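Local coordinates for thiamin pyrophosphokinase family protein (Enterococcus faecalis, PDB 3MEL) that probably transfers a diphosphate group from ATP to thiamine, and binds the product thiamine diphosphate together with magnesium, at residues S13-I18 with L37-P42; R31-L36 with Q44-D49; T65-Q70 with L88-Q93; I69-E74 with T80-Q85. One frame throughout, in Å; residues are numbered along the deposited sequence.

Contact 1 (S13-I18 with L37-P42); sequences SDWPTI and LEADLP
Ile18 and Leu41 meet tip to tip, with Ile18 CD1 3.7 Å from Leu41 CD1. Leu41 comes right after Asp40 and gives its N-H to the Schellman motif that ends helix 32-37. Ile18 belongs to the long loop between strands 3-7 and 26-29. The contact thus packs that loop against a helix terminus. The Ile18 branch that does the touching starts with CG1 anti to the backbone N (chi1 167°), which sends CD1 out toward the leucine. Trp15 makes the second touch. The methyl of Ala39 sits at the edge of the indole, near the ring plane, with Trp15 CZ3 4.3 Å from Ala39 CB. Both touches are apolar. Around them, Trp15 packs on Val7 and Ile99 of the central sheet. Ile18 rests on Leu5 and Tyr23, and Leu41 on Pro20. The helix end is fixed by its own backbone. Leu37 to Asp40 form a type I turn, and Asp40, with positive phi (56°), is the C-prime residue. The Schellman bond to Leu36 O is made by Leu41 N. The inner bond of the motif runs from Asp40 N to Leu37 O, at 3.0 Å.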
# COMPACT_ATOMS: atom_id res chain seq x y z
N SER A 13 13.89 3.73 -11.71
CA SER A 13 14.82 3.03 -10.83
C SER A 13 14.12 1.92 -10.06
O SER A 13 14.75 0.95 -9.65
CB SER A 13 15.45 4.01 -9.83
OG SER A 13 16.28 4.94 -10.48
N ASP A 14 12.81 2.06 -9.89
CA ASP A 14 12.04 1.11 -9.09
C ASP A 14 11.24 0.20 -9.97
O ASP A 14 10.33 -0.48 -9.48
CB ASP A 14 11.11 1.83 -8.13
CG ASP A 14 11.83 2.79 -7.23
OD1 ASP A 14 13.02 2.55 -6.94
OD2 ASP A 14 11.21 3.79 -6.83
N TRP A 15 11.57 0.21 -11.26
CA TRP A 15 10.94 -0.69 -12.22
C TRP A 15 11.35 -2.13 -11.95
O TRP A 15 12.41 -2.40 -11.39
CB TRP A 15 11.38 -0.32 -13.63
CG TRP A 15 10.59 0.78 -14.32
CD1 TRP A 15 9.51 1.48 -13.83
CD2 TRP A 15 10.83 1.30 -15.63
NE1 TRP A 15 9.08 2.40 -14.75
CE2 TRP A 15 9.87 2.30 -15.87
CE3 TRP A 15 11.77 1.01 -16.63
CZ2 TRP A 15 9.83 3.02 -17.06
CZ3 TRP A 15 11.73 1.72 -17.80
CH2 TRP A 15 10.77 2.72 -18.01
N PRO A 16 10.49 -3.08 -12.35
CA PRO A 16 10.95 -4.45 -12.34
C PRO A 16 11.93 -4.58 -13.51
O PRO A 16 11.99 -3.69 -14.37
CB PRO A 16 9.70 -5.26 -12.67
CG PRO A 16 8.59 -4.28 -12.82
CD PRO A 16 9.19 -2.94 -13.01
N THR A 17 12.69 -5.65 -13.54
CA THR A 17 13.45 -5.95 -14.73
C THR A 17 12.42 -6.23 -15.79
O THR A 17 11.56 -7.09 -15.61
CB THR A 17 14.38 -7.14 -14.52
OG1 THR A 17 15.66 -6.66 -14.10
CG2 THR A 17 14.54 -7.90 -15.81
N ILE A 18 12.50 -5.50 -16.89
CA ILE A 18 11.60 -5.71 -18.02
C ILE A 18 12.27 -6.39 -19.25
O ILE A 18 13.40 -6.07 -19.62
CB ILE A 18 10.90 -4.38 -18.42
CG1 ILE A 18 10.22 -4.50 -19.77
CG2 ILE A 18 11.89 -3.21 -18.46
CD1 ILE A 18 10.03 -3.17 -20.45
N LEU A 37 10.39 6.49 -23.56
CA LEU A 37 11.20 6.96 -24.69
C LEU A 37 12.64 7.17 -24.28
O LEU A 37 13.55 6.94 -25.07
CB LEU A 37 10.63 8.25 -25.30
CG LEU A 37 9.17 8.25 -25.75
CD1 LEU A 37 8.68 9.65 -26.18
CD2 LEU A 37 8.96 7.23 -26.85
N GLU A 38 12.87 7.63 -23.06
CA GLU A 38 14.24 7.87 -22.62
C GLU A 38 14.90 6.52 -22.29
O GLU A 38 16.08 6.46 -21.95
CB GLU A 38 14.29 8.85 -21.45
CG GLU A 38 13.86 8.25 -20.12
CD GLU A 38 13.66 9.30 -19.03
OE1 GLU A 38 13.66 10.52 -19.37
OE2 GLU A 38 13.49 8.92 -17.83
N ALA A 39 14.13 5.45 -22.42
CA ALA A 39 14.65 4.10 -22.21
C ALA A 39 14.62 3.37 -23.53
O ALA A 39 14.63 2.14 -23.58
CB ALA A 39 13.83 3.36 -21.17
N ASP A 40 14.54 4.14 -24.60
CA ASP A 40 14.64 3.61 -25.95
C ASP A 40 13.61 2.52 -26.22
O ASP A 40 13.81 1.66 -27.06
CB ASP A 40 16.07 3.12 -26.20
CG ASP A 40 16.61 3.53 -27.57
OD1 ASP A 40 15.86 3.42 -28.57
OD2 ASP A 40 17.79 3.95 -27.66
N LEU A 41 12.48 2.57 -25.53
CA LEU A 41 11.40 1.60 -25.72
C LEU A 41 10.25 2.23 -26.53
O LEU A 41 10.19 3.45 -26.66
CB LEU A 41 10.87 1.12 -24.36
CG LEU A 41 11.59 -0.04 -23.66
CD1 LEU A 41 11.18 -0.12 -22.20
CD2 LEU A 41 11.29 -1.35 -24.36
N PRO A 42 9.34 1.39 -27.06
CA PRO A 42 8.23 1.95 -27.84
C PRO A 42 7.19 2.71 -27.00
O PRO A 42 7.12 2.59 -25.78
CB PRO A 42 7.59 0.71 -28.50
CG PRO A 42 8.58 -0.38 -28.35
CD PRO A 42 9.34 -0.08 -27.09

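Contact 2 (R31-L36 with Q44-D49)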
# COMPACT_ATOMS: atom_id res chain seq x y z
N ARG A 31 3.65 11.15 -17.34
CA ARG A 31 5.08 11.28 -17.36
C ARG A 31 5.79 9.94 -17.64
O ARG A 31 6.98 9.90 -17.99
CB ARG A 31 5.53 11.91 -16.04
CG ARG A 31 6.93 12.43 -16.06
CD ARG A 31 7.10 13.75 -15.34
NE ARG A 31 8.47 14.18 -15.61
CZ ARG A 31 8.80 15.00 -16.61
NH1 ARG A 31 7.85 15.51 -17.38
NH2 ARG A 31 10.07 15.31 -16.82
N GLY A 32 5.05 8.85 -17.53
CA GLY A 32 5.56 7.54 -17.90
C GLY A 32 5.83 7.42 -19.40
O GLY A 32 6.63 6.57 -19.82
N CYS A 33 5.15 8.25 -20.19
CA CYS A 33 5.40 8.36 -21.62
C CYS A 33 6.86 8.76 -21.91
O CYS A 33 7.48 8.20 -22.80
CB CYS A 33 4.45 9.35 -22.27
SG CYS A 33 2.69 8.89 -22.31
N LEU A 34 7.40 9.70 -21.15
CA LEU A 34 8.79 10.10 -21.34
C LEU A 34 9.76 9.02 -20.88
O LEU A 34 10.80 8.78 -21.52
CB LEU A 34 9.08 11.41 -20.60
CG LEU A 34 8.14 12.55 -20.97
CD1 LEU A 34 8.07 13.62 -19.87
CD2 LEU A 34 8.52 13.15 -22.34
N HIS A 35 9.43 8.37 -19.76
CA HIS A 35 10.27 7.30 -19.21
C HIS A 35 10.48 6.14 -20.19
O HIS A 35 11.58 5.58 -20.27
CB HIS A 35 9.71 6.83 -17.87
CG HIS A 35 9.73 7.89 -16.82
ND1 HIS A 35 9.03 7.78 -15.63
CD2 HIS A 35 10.37 9.08 -16.77
CE1 HIS A 35 9.24 8.87 -14.90
NE2 HIS A 35 10.05 9.67 -15.57
N LEU A 36 9.44 5.80 -20.94
CA LEU A 36 9.53 4.82 -22.00
C LEU A 36 10.51 5.25 -23.10
O LEU A 36 11.34 4.46 -23.53
CB LEU A 36 8.15 4.59 -22.60
CG LEU A 36 7.31 3.43 -22.09
CD1 LEU A 36 5.98 3.42 -22.80
CD2 LEU A 36 8.02 2.10 -22.29
N GLN A 44 3.18 3.36 -27.85
CA GLN A 44 2.15 3.18 -28.85
C GLN A 44 0.82 3.78 -28.42
O GLN A 44 -0.07 4.01 -29.26
CB GLN A 44 2.01 1.70 -29.19
CG GLN A 44 3.26 1.11 -29.81
CD GLN A 44 3.28 -0.38 -29.72
OE1 GLN A 44 2.90 -1.08 -30.64
NE2 GLN A 44 3.69 -0.88 -28.58
N LEU A 45 0.68 4.02 -27.11
CA LEU A 45 -0.52 4.64 -26.55
C LEU A 45 -0.13 5.59 -25.42
O LEU A 45 0.49 5.16 -24.45
CB LEU A 45 -1.50 3.57 -26.05
CG LEU A 45 -2.84 3.98 -25.45
CD1 LEU A 45 -3.70 4.72 -26.47
CD2 LEU A 45 -3.59 2.77 -24.90
N ALA A 46 -0.46 6.88 -25.57
CA ALA A 46 -0.15 7.87 -24.53
C ALA A 46 -1.43 8.38 -23.84
O ALA A 46 -2.35 8.85 -24.51
CB ALA A 46 0.65 9.01 -25.11
N VAL A 47 -1.49 8.26 -22.51
CA VAL A 47 -2.71 8.58 -21.77
C VAL A 47 -2.50 9.47 -20.54
O VAL A 47 -1.53 9.34 -19.81
CB VAL A 47 -3.44 7.30 -21.31
CG1 VAL A 47 -4.92 7.57 -21.16
CG2 VAL A 47 -3.23 6.19 -22.30
N GLY A 48 -3.46 10.36 -20.32
CA GLY A 48 -3.36 11.27 -19.20
C GLY A 48 -3.84 12.66 -19.53
O GLY A 48 -4.44 12.87 -20.57
N ASP A 49 -3.58 13.61 -18.64
CA ASP A 49 -3.95 14.99 -18.87
C ASP A 49 -2.66 15.73 -19.13
O ASP A 49 -2.64 16.86 -19.61
CB ASP A 49 -4.69 15.56 -17.66
CG ASP A 49 -4.09 15.11 -16.34
OD1 ASP A 49 -2.92 15.45 -16.08
OD2 ASP A 49 -4.78 14.43 -15.56
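Cys33 reaches from the helix toward the strand, and its sulfur meets Ala46. The sulfur is the atom that touches: Cys33 SG lies 3.5 Å from Ala46 CB. It is almost as near the backbone, with Cys33 SG 3.7 Å from Ala46 CA. The Ala46 methyl does not point at the helix, and SG lies beside both CB and CA. With SG anti to the carbonyl carbon of Cys33 (chi1 -67°), the thiol extends to the strand. Beyond it, Cys33 SG is 4.2 Å from Val47 N, a distant neighbour. The two segments belong to a beta-alpha-beta unit made of strand 26-29, helix 32-37 and strand 45-48, part of the parallel portion of the large sheet. The contact is buried. Val61 of helix 57-64 touches both Cys33 and Ala46, so a second helix packs against the same pair. The next residue, Val47, instead packs on Leu82 and Ala83 of helix 79-90. The strand then passes through Gly48, whose backbone angles (phi 141°, psi -169°) suit glycine, and reaches Asp49. That residue lies at the C-terminal end of the strand, where it binds magnesium and lines the thiamine diphosphate pocket. Its OD2 forms a salt bridge with Lys75 NZ, and its OD1 accepts a hydrogen bond from Asp51 N.

Contact 3 (T65-Q70 with L88-Q93); sequences TETLIQ and LQRFPQ
Arg90 has the largest share of the buried surface, and it spends it on two methyl groups, one of Ile69 and one of Thr67. Its chain runs extended from CG to NE, which carries the guanidinium from the end of helix 79-90 across to the strand. Ile69 comes from the opposite direction. The meeting point is Ile69 CD1, 4.1 Å from Arg90 NH2. The same nitrogen also neighbours the threonine methyl, with Thr67 CG2 4.2 Å from Arg90 NH2. Both carbons stand oblique to the guanidinium. The contact is therefore loose van der Waals packing beside a charged group. The delta carbon of Ile69 gets there because CG1 lies beside the backbone N (chi1 -63°). On the helix side, Arg90 NH1 is held by a salt bridge to Glu86 OE1, one helical turn back, which restrains the guanidinium. Thr67 has a local tie as well: Thr65 OG1 gives a hydrogen bond of 2.8 Å to Thr67 O, with the donor above the carbonyl plane. The contact lies near the surface, at the edge of the large sheet. Strand 68-70 is an outermost strand within this chain, paired in parallel with strand 45-48. Helix 79-90 flanks it on the side of Ile69, whereas Leu68 packs on Tyr58 and Gln62 of helix 57-64.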
# COMPACT_ATOMS: atom_id res chain seq x y z
N THR A 65 4.19 9.09 -29.95
CA THR A 65 3.17 8.06 -29.74
C THR A 65 2.50 7.75 -31.07
O THR A 65 2.68 8.47 -32.04
CB THR A 65 2.08 8.53 -28.76
OG1 THR A 65 1.16 7.46 -28.52
CG2 THR A 65 1.33 9.72 -29.32
N GLU A 66 1.71 6.68 -31.11
CA GLU A 66 0.88 6.47 -32.29
C GLU A 66 -0.61 6.60 -32.02
O GLU A 66 -1.38 6.77 -32.95
CB GLU A 66 1.21 5.16 -33.01
CG GLU A 66 1.08 3.89 -32.19
CD GLU A 66 1.55 2.66 -32.96
OE1 GLU A 66 2.62 2.75 -33.62
OE2 GLU A 66 0.87 1.61 -32.91
N THR A 67 -1.00 6.51 -30.75
CA THR A 67 -2.33 6.92 -30.31
C THR A 67 -2.21 7.82 -29.10
O THR A 67 -1.58 7.45 -28.10
CB THR A 67 -3.24 5.76 -29.92
OG1 THR A 67 -3.27 4.81 -30.98
CG2 THR A 67 -4.65 6.24 -29.70
N LEU A 68 -2.80 9.00 -29.20
CA LEU A 68 -2.82 9.94 -28.09
C LEU A 68 -4.21 9.99 -27.47
O LEU A 68 -5.20 10.30 -28.15
CB LEU A 68 -2.43 11.34 -28.57
CG LEU A 68 -2.35 12.44 -27.52
CD1 LEU A 68 -1.35 12.07 -26.45
CD2 LEU A 68 -1.99 13.76 -28.18
N ILE A 69 -4.30 9.67 -26.18
CA ILE A 69 -5.51 9.98 -25.43
C ILE A 69 -5.23 11.05 -24.37
O ILE A 69 -4.73 10.78 -23.30
CB ILE A 69 -6.13 8.75 -24.80
CG1 ILE A 69 -6.56 7.79 -25.91
CG2 ILE A 69 -7.31 9.14 -23.96
CD1 ILE A 69 -7.30 6.61 -25.42
N GLN A 70 -5.52 12.30 -24.72
CA GLN A 70 -5.39 13.41 -23.80
C GLN A 70 -6.74 13.69 -23.12
O GLN A 70 -7.74 13.93 -23.79
CB GLN A 70 -4.88 14.64 -24.55
CG GLN A 70 -4.97 15.96 -23.82
CD GLN A 70 -5.25 17.11 -24.78
OE1 GLN A 70 -6.38 17.58 -24.90
NE2 GLN A 70 -4.22 17.52 -25.53
N LEU A 88 -7.33 -2.15 -22.33
CA LEU A 88 -8.15 -3.35 -22.40
C LEU A 88 -9.18 -3.23 -23.51
O LEU A 88 -9.66 -4.25 -24.02
CB LEU A 88 -8.85 -3.63 -21.08
CG LEU A 88 -8.14 -4.45 -20.01
CD1 LEU A 88 -8.89 -4.27 -18.72
CD2 LEU A 88 -8.06 -5.91 -20.36
N GLN A 89 -9.53 -2.01 -23.90
CA GLN A 89 -10.49 -1.86 -24.99
C GLN A 89 -9.88 -2.41 -26.26
O GLN A 89 -10.58 -2.96 -27.11
CB GLN A 89 -10.90 -0.41 -25.21
CG GLN A 89 -11.86 -0.29 -26.38
CD GLN A 89 -12.08 1.14 -26.85
OE1 GLN A 89 -12.79 1.91 -26.20
NE2 GLN A 89 -11.50 1.50 -28.00
N ARG A 90 -8.56 -2.25 -26.38
CA ARG A 90 -7.82 -2.56 -27.59
C ARG A 90 -7.25 -3.96 -27.54
O ARG A 90 -6.93 -4.52 -28.58
CB ARG A 90 -6.65 -1.58 -27.76
CG ARG A 90 -6.98 -0.33 -28.55
CD ARG A 90 -6.06 0.83 -28.19
NE ARG A 90 -6.60 2.11 -28.64
CZ ARG A 90 -7.53 2.81 -27.98
NH1 ARG A 90 -8.02 2.38 -26.82
NH2 ARG A 90 -7.97 3.95 -28.48
N PHE A 91 -7.11 -4.51 -26.32
CA PHE A 91 -6.53 -5.85 -26.11
C PHE A 91 -7.27 -6.59 -25.02
O PHE A 91 -6.71 -6.89 -23.99
CB PHE A 91 -5.06 -5.73 -25.72
CG PHE A 91 -4.18 -5.17 -26.80
CD1 PHE A 91 -3.33 -6.00 -27.52
CD2 PHE A 91 -4.21 -3.82 -27.12
CE1 PHE A 91 -2.52 -5.48 -28.53
CE2 PHE A 91 -3.41 -3.31 -28.10
CZ PHE A 91 -2.57 -4.14 -28.81
N PRO A 92 -8.54 -6.92 -25.26
CA PRO A 92 -9.37 -7.29 -24.11
C PRO A 92 -8.95 -8.59 -23.40
O PRO A 92 -9.51 -8.93 -22.36
CB PRO A 92 -10.78 -7.44 -24.72
CG PRO A 92 -10.67 -6.98 -26.14
CD PRO A 92 -9.25 -7.09 -26.54
N GLN A 93 -7.99 -9.31 -23.94
CA GLN A 93 -7.65 -10.60 -23.33
C GLN A 93 -6.21 -10.62 -22.88
O GLN A 93 -5.74 -11.62 -22.37
CB GLN A 93 -7.89 -11.74 -24.30
CG GLN A 93 -9.33 -11.89 -24.78
CD GLN A 93 -9.47 -13.14 -25.62
OE1 GLN A 93 -9.06 -13.18 -26.79
NE2 GLN A 93 -10.02 -14.19 -25.01

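Contact 4 (I69-E74 with T80-Q85); sequences IQAPAE and TQLALQ. With TPP (thiamine diphosphate), chain E.
Leu82 bridges from helix 79-90 to Ala71 and Ile69, and its side chain can be followed outward. CB leaves the helix in the direction of the strand. CG stands anti to the backbone N (chi1 -176°), and CD2 is the branch that turns to the strand end. This methyl does the touching. Leu82 CD2 is 3.6 Å from Ala71 CB, the main apolar contact here. The same methyl has a more distant neighbour, with Leu82 CD2 4.3 Å from Ile69 CG2. In this way the helix is set against the strand that precedes it in the chain. Ile69 and Ala71 are themselves tied to strand 45-48 by backbone hydrogen bonds, Ile69 to Ala46 and Gly48, Ala71 to Gly48. Two residues before Leu82 in the helix, Thr80 turns to thiamine diphosphate instead. Its hydroxyl lies beside its own backbone N (chi1 -67°), and both groups grip one phosphate oxygen. Thr80 OG1 donates to O1B of thiamine diphosphate at 2.8 Å. Thr80 N donates to the same O1B at 3.1 Å, with an N-H...O angle of 145°. Asp79 N is also hydrogen-bonded to the ligand. The chemistry is thus divided: apolar packing seats the helix on the sheet, and its N-terminal end offers N-H and hydroxyl donors that would favour the negative charge of the terminal phosphate.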
# COMPACT_ATOMS: atom_id res chain seq x y z
N ILE A 69 -4.30 9.67 -26.18
CA ILE A 69 -5.51 9.98 -25.43
C ILE A 69 -5.23 11.05 -24.37
O ILE A 69 -4.73 10.78 -23.30
CB ILE A 69 -6.13 8.75 -24.80
CG1 ILE A 69 -6.56 7.79 -25.91
CG2 ILE A 69 -7.31 9.14 -23.96
CD1 ILE A 69 -7.30 6.61 -25.42
N GLN A 70 -5.52 12.30 -24.72
CA GLN A 70 -5.39 13.41 -23.80
C GLN A 70 -6.74 13.69 -23.12
O GLN A 70 -7.74 13.93 -23.79
CB GLN A 70 -4.88 14.64 -24.55
CG GLN A 70 -4.97 15.96 -23.82
CD GLN A 70 -5.25 17.11 -24.78
OE1 GLN A 70 -6.38 17.58 -24.90
NE2 GLN A 70 -4.22 17.52 -25.53
N ALA A 71 -6.77 13.62 -21.80
CA ALA A 71 -8.02 13.75 -21.05
C ALA A 71 -7.95 14.95 -20.10
O ALA A 71 -6.87 15.43 -19.81
CB ALA A 71 -8.30 12.46 -20.28
N PRO A 72 -9.12 15.42 -19.63
CA PRO A 72 -9.26 16.61 -18.76
C PRO A 72 -8.56 16.42 -17.42
O PRO A 72 -8.70 15.36 -16.84
CB PRO A 72 -10.77 16.70 -18.53
CG PRO A 72 -11.39 15.92 -19.63
CD PRO A 72 -10.42 14.83 -19.96
N ALA A 73 -7.83 17.42 -16.93
CA ALA A 73 -7.20 17.31 -15.60
C ALA A 73 -8.24 17.04 -14.52
O ALA A 73 -7.95 16.45 -13.48
CB ALA A 73 -6.42 18.56 -15.27
N GLU A 74 -9.47 17.48 -14.80
CA GLU A 74 -10.60 17.33 -13.91
C GLU A 74 -11.43 16.14 -14.34
O GLU A 74 -12.26 16.26 -15.23
CB GLU A 74 -11.49 18.57 -14.00
CG GLU A 74 -12.46 18.78 -12.82
CD GLU A 74 -11.80 19.54 -11.68
OE1 GLU A 74 -10.55 19.50 -11.60
OE2 GLU A 74 -12.53 20.18 -10.87
N THR A 80 -4.18 6.48 -14.65
CA THR A 80 -3.99 5.03 -14.69
C THR A 80 -5.31 4.26 -14.83
O THR A 80 -5.36 3.27 -15.52
CB THR A 80 -3.19 4.54 -13.46
OG1 THR A 80 -1.85 5.04 -13.53
CG2 THR A 80 -3.13 3.03 -13.42
N GLN A 81 -6.38 4.70 -14.18
CA GLN A 81 -7.66 4.04 -14.42
C GLN A 81 -8.05 4.15 -15.88
O GLN A 81 -8.49 3.18 -16.50
CB GLN A 81 -8.77 4.59 -13.53
CG GLN A 81 -8.75 4.05 -12.12
CD GLN A 81 -9.66 4.83 -11.19
OE1 GLN A 81 -9.63 6.07 -11.16
NE2 GLN A 81 -10.48 4.12 -10.42
N LEU A 82 -7.88 5.35 -16.42
CA LEU A 82 -8.24 5.63 -17.81
C LEU A 82 -7.44 4.78 -18.80
O LEU A 82 -8.02 4.09 -19.66
CB LEU A 82 -8.05 7.11 -18.11
CG LEU A 82 -8.50 7.47 -19.52
CD1 LEU A 82 -9.93 6.99 -19.76
CD2 LEU A 82 -8.35 8.94 -19.77
N ALA A 83 -6.11 4.84 -18.67
CA ALA A 83 -5.20 4.09 -19.52
C ALA A 83 -5.50 2.60 -19.49
O ALA A 83 -5.50 1.96 -20.52
CB ALA A 83 -3.77 4.35 -19.14
N LEU A 84 -5.78 2.04 -18.32
CA LEU A 84 -6.10 0.62 -18.25
C LEU A 84 -7.34 0.25 -19.06
O LEU A 84 -7.31 -0.71 -19.82
CB LEU A 84 -6.25 0.13 -16.80
CG LEU A 84 -6.64 -1.34 -16.56
CD1 LEU A 84 -5.66 -2.39 -17.18
CD2 LEU A 84 -6.83 -1.57 -15.06
N GLN A 85 -8.42 1.01 -18.91
CA GLN A 85 -9.63 0.75 -19.67
C GLN A 85 -9.42 0.88 -21.19
O GLN A 85 -9.90 0.05 -21.96
CB GLN A 85 -10.77 1.67 -19.19
CG GLN A 85 -12.18 1.20 -19.62
CD GLN A 85 -13.28 1.86 -18.83
OE1 GLN A 85 -13.01 2.67 -17.93
NE2 GLN A 85 -14.53 1.52 -19.14
N1' TPP E . -12.91 12.54 -4.26
C2' TPP E . -14.24 12.77 -4.88
CM2 TPP E . -15.35 11.96 -4.18
N3' TPP E . -14.21 12.70 -6.34
C4' TPP E . -13.13 13.45 -7.03
N4' TPP E . -13.20 13.23 -8.48
C5' TPP E . -11.74 12.99 -6.43
C6' TPP E . -11.82 13.26 -4.91
C7' TPP E . -10.56 13.74 -7.10
N3 TPP E . -10.31 13.26 -8.50
C2 TPP E . -10.61 11.84 -8.76
S1 TPP E . -9.06 11.06 -9.29
C5 TPP E . -8.10 12.61 -9.46
C4 TPP E . -9.08 13.77 -9.22
CM4 TPP E . -8.41 14.94 -8.51
C6 TPP E . -7.18 12.73 -10.68
C7 TPP E . -5.72 12.35 -10.36
O7 TPP E . -5.19 11.67 -11.48
PA TPP E . -3.65 11.41 -11.78
O1A TPP E . -3.12 11.52 -10.30
O2A TPP E . -2.98 12.08 -12.91
O3A TPP E . -3.22 9.94 -12.22
PB TPP E . -1.98 9.00 -11.94
O1B TPP E . -2.44 7.55 -12.34
O2B TPP E . -1.03 9.24 -13.18
O3B TPP E . -1.18 9.24 -10.73

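In the fold
Following the chain, contact 1 closes a loop from 13-18 to 37-42 that holds strand 26-29 and most of helix 32-37. Contact 2 starts inside that loop, at 31-36, and ends beyond it, at 44-49, so the two cross. They meet at the C-terminal end of helix 32-37. Contacts 3 and 4 follow in series and both start from strand 68-70, sharing Ile69 and Gln70. Contact 4 closes the shorter return to helix 79-90 and contact 3 the longer one. Backbone bonds between strands 45-48 and 68-70 join them to contact 2. Contact 1 lies apart from both, without touching them.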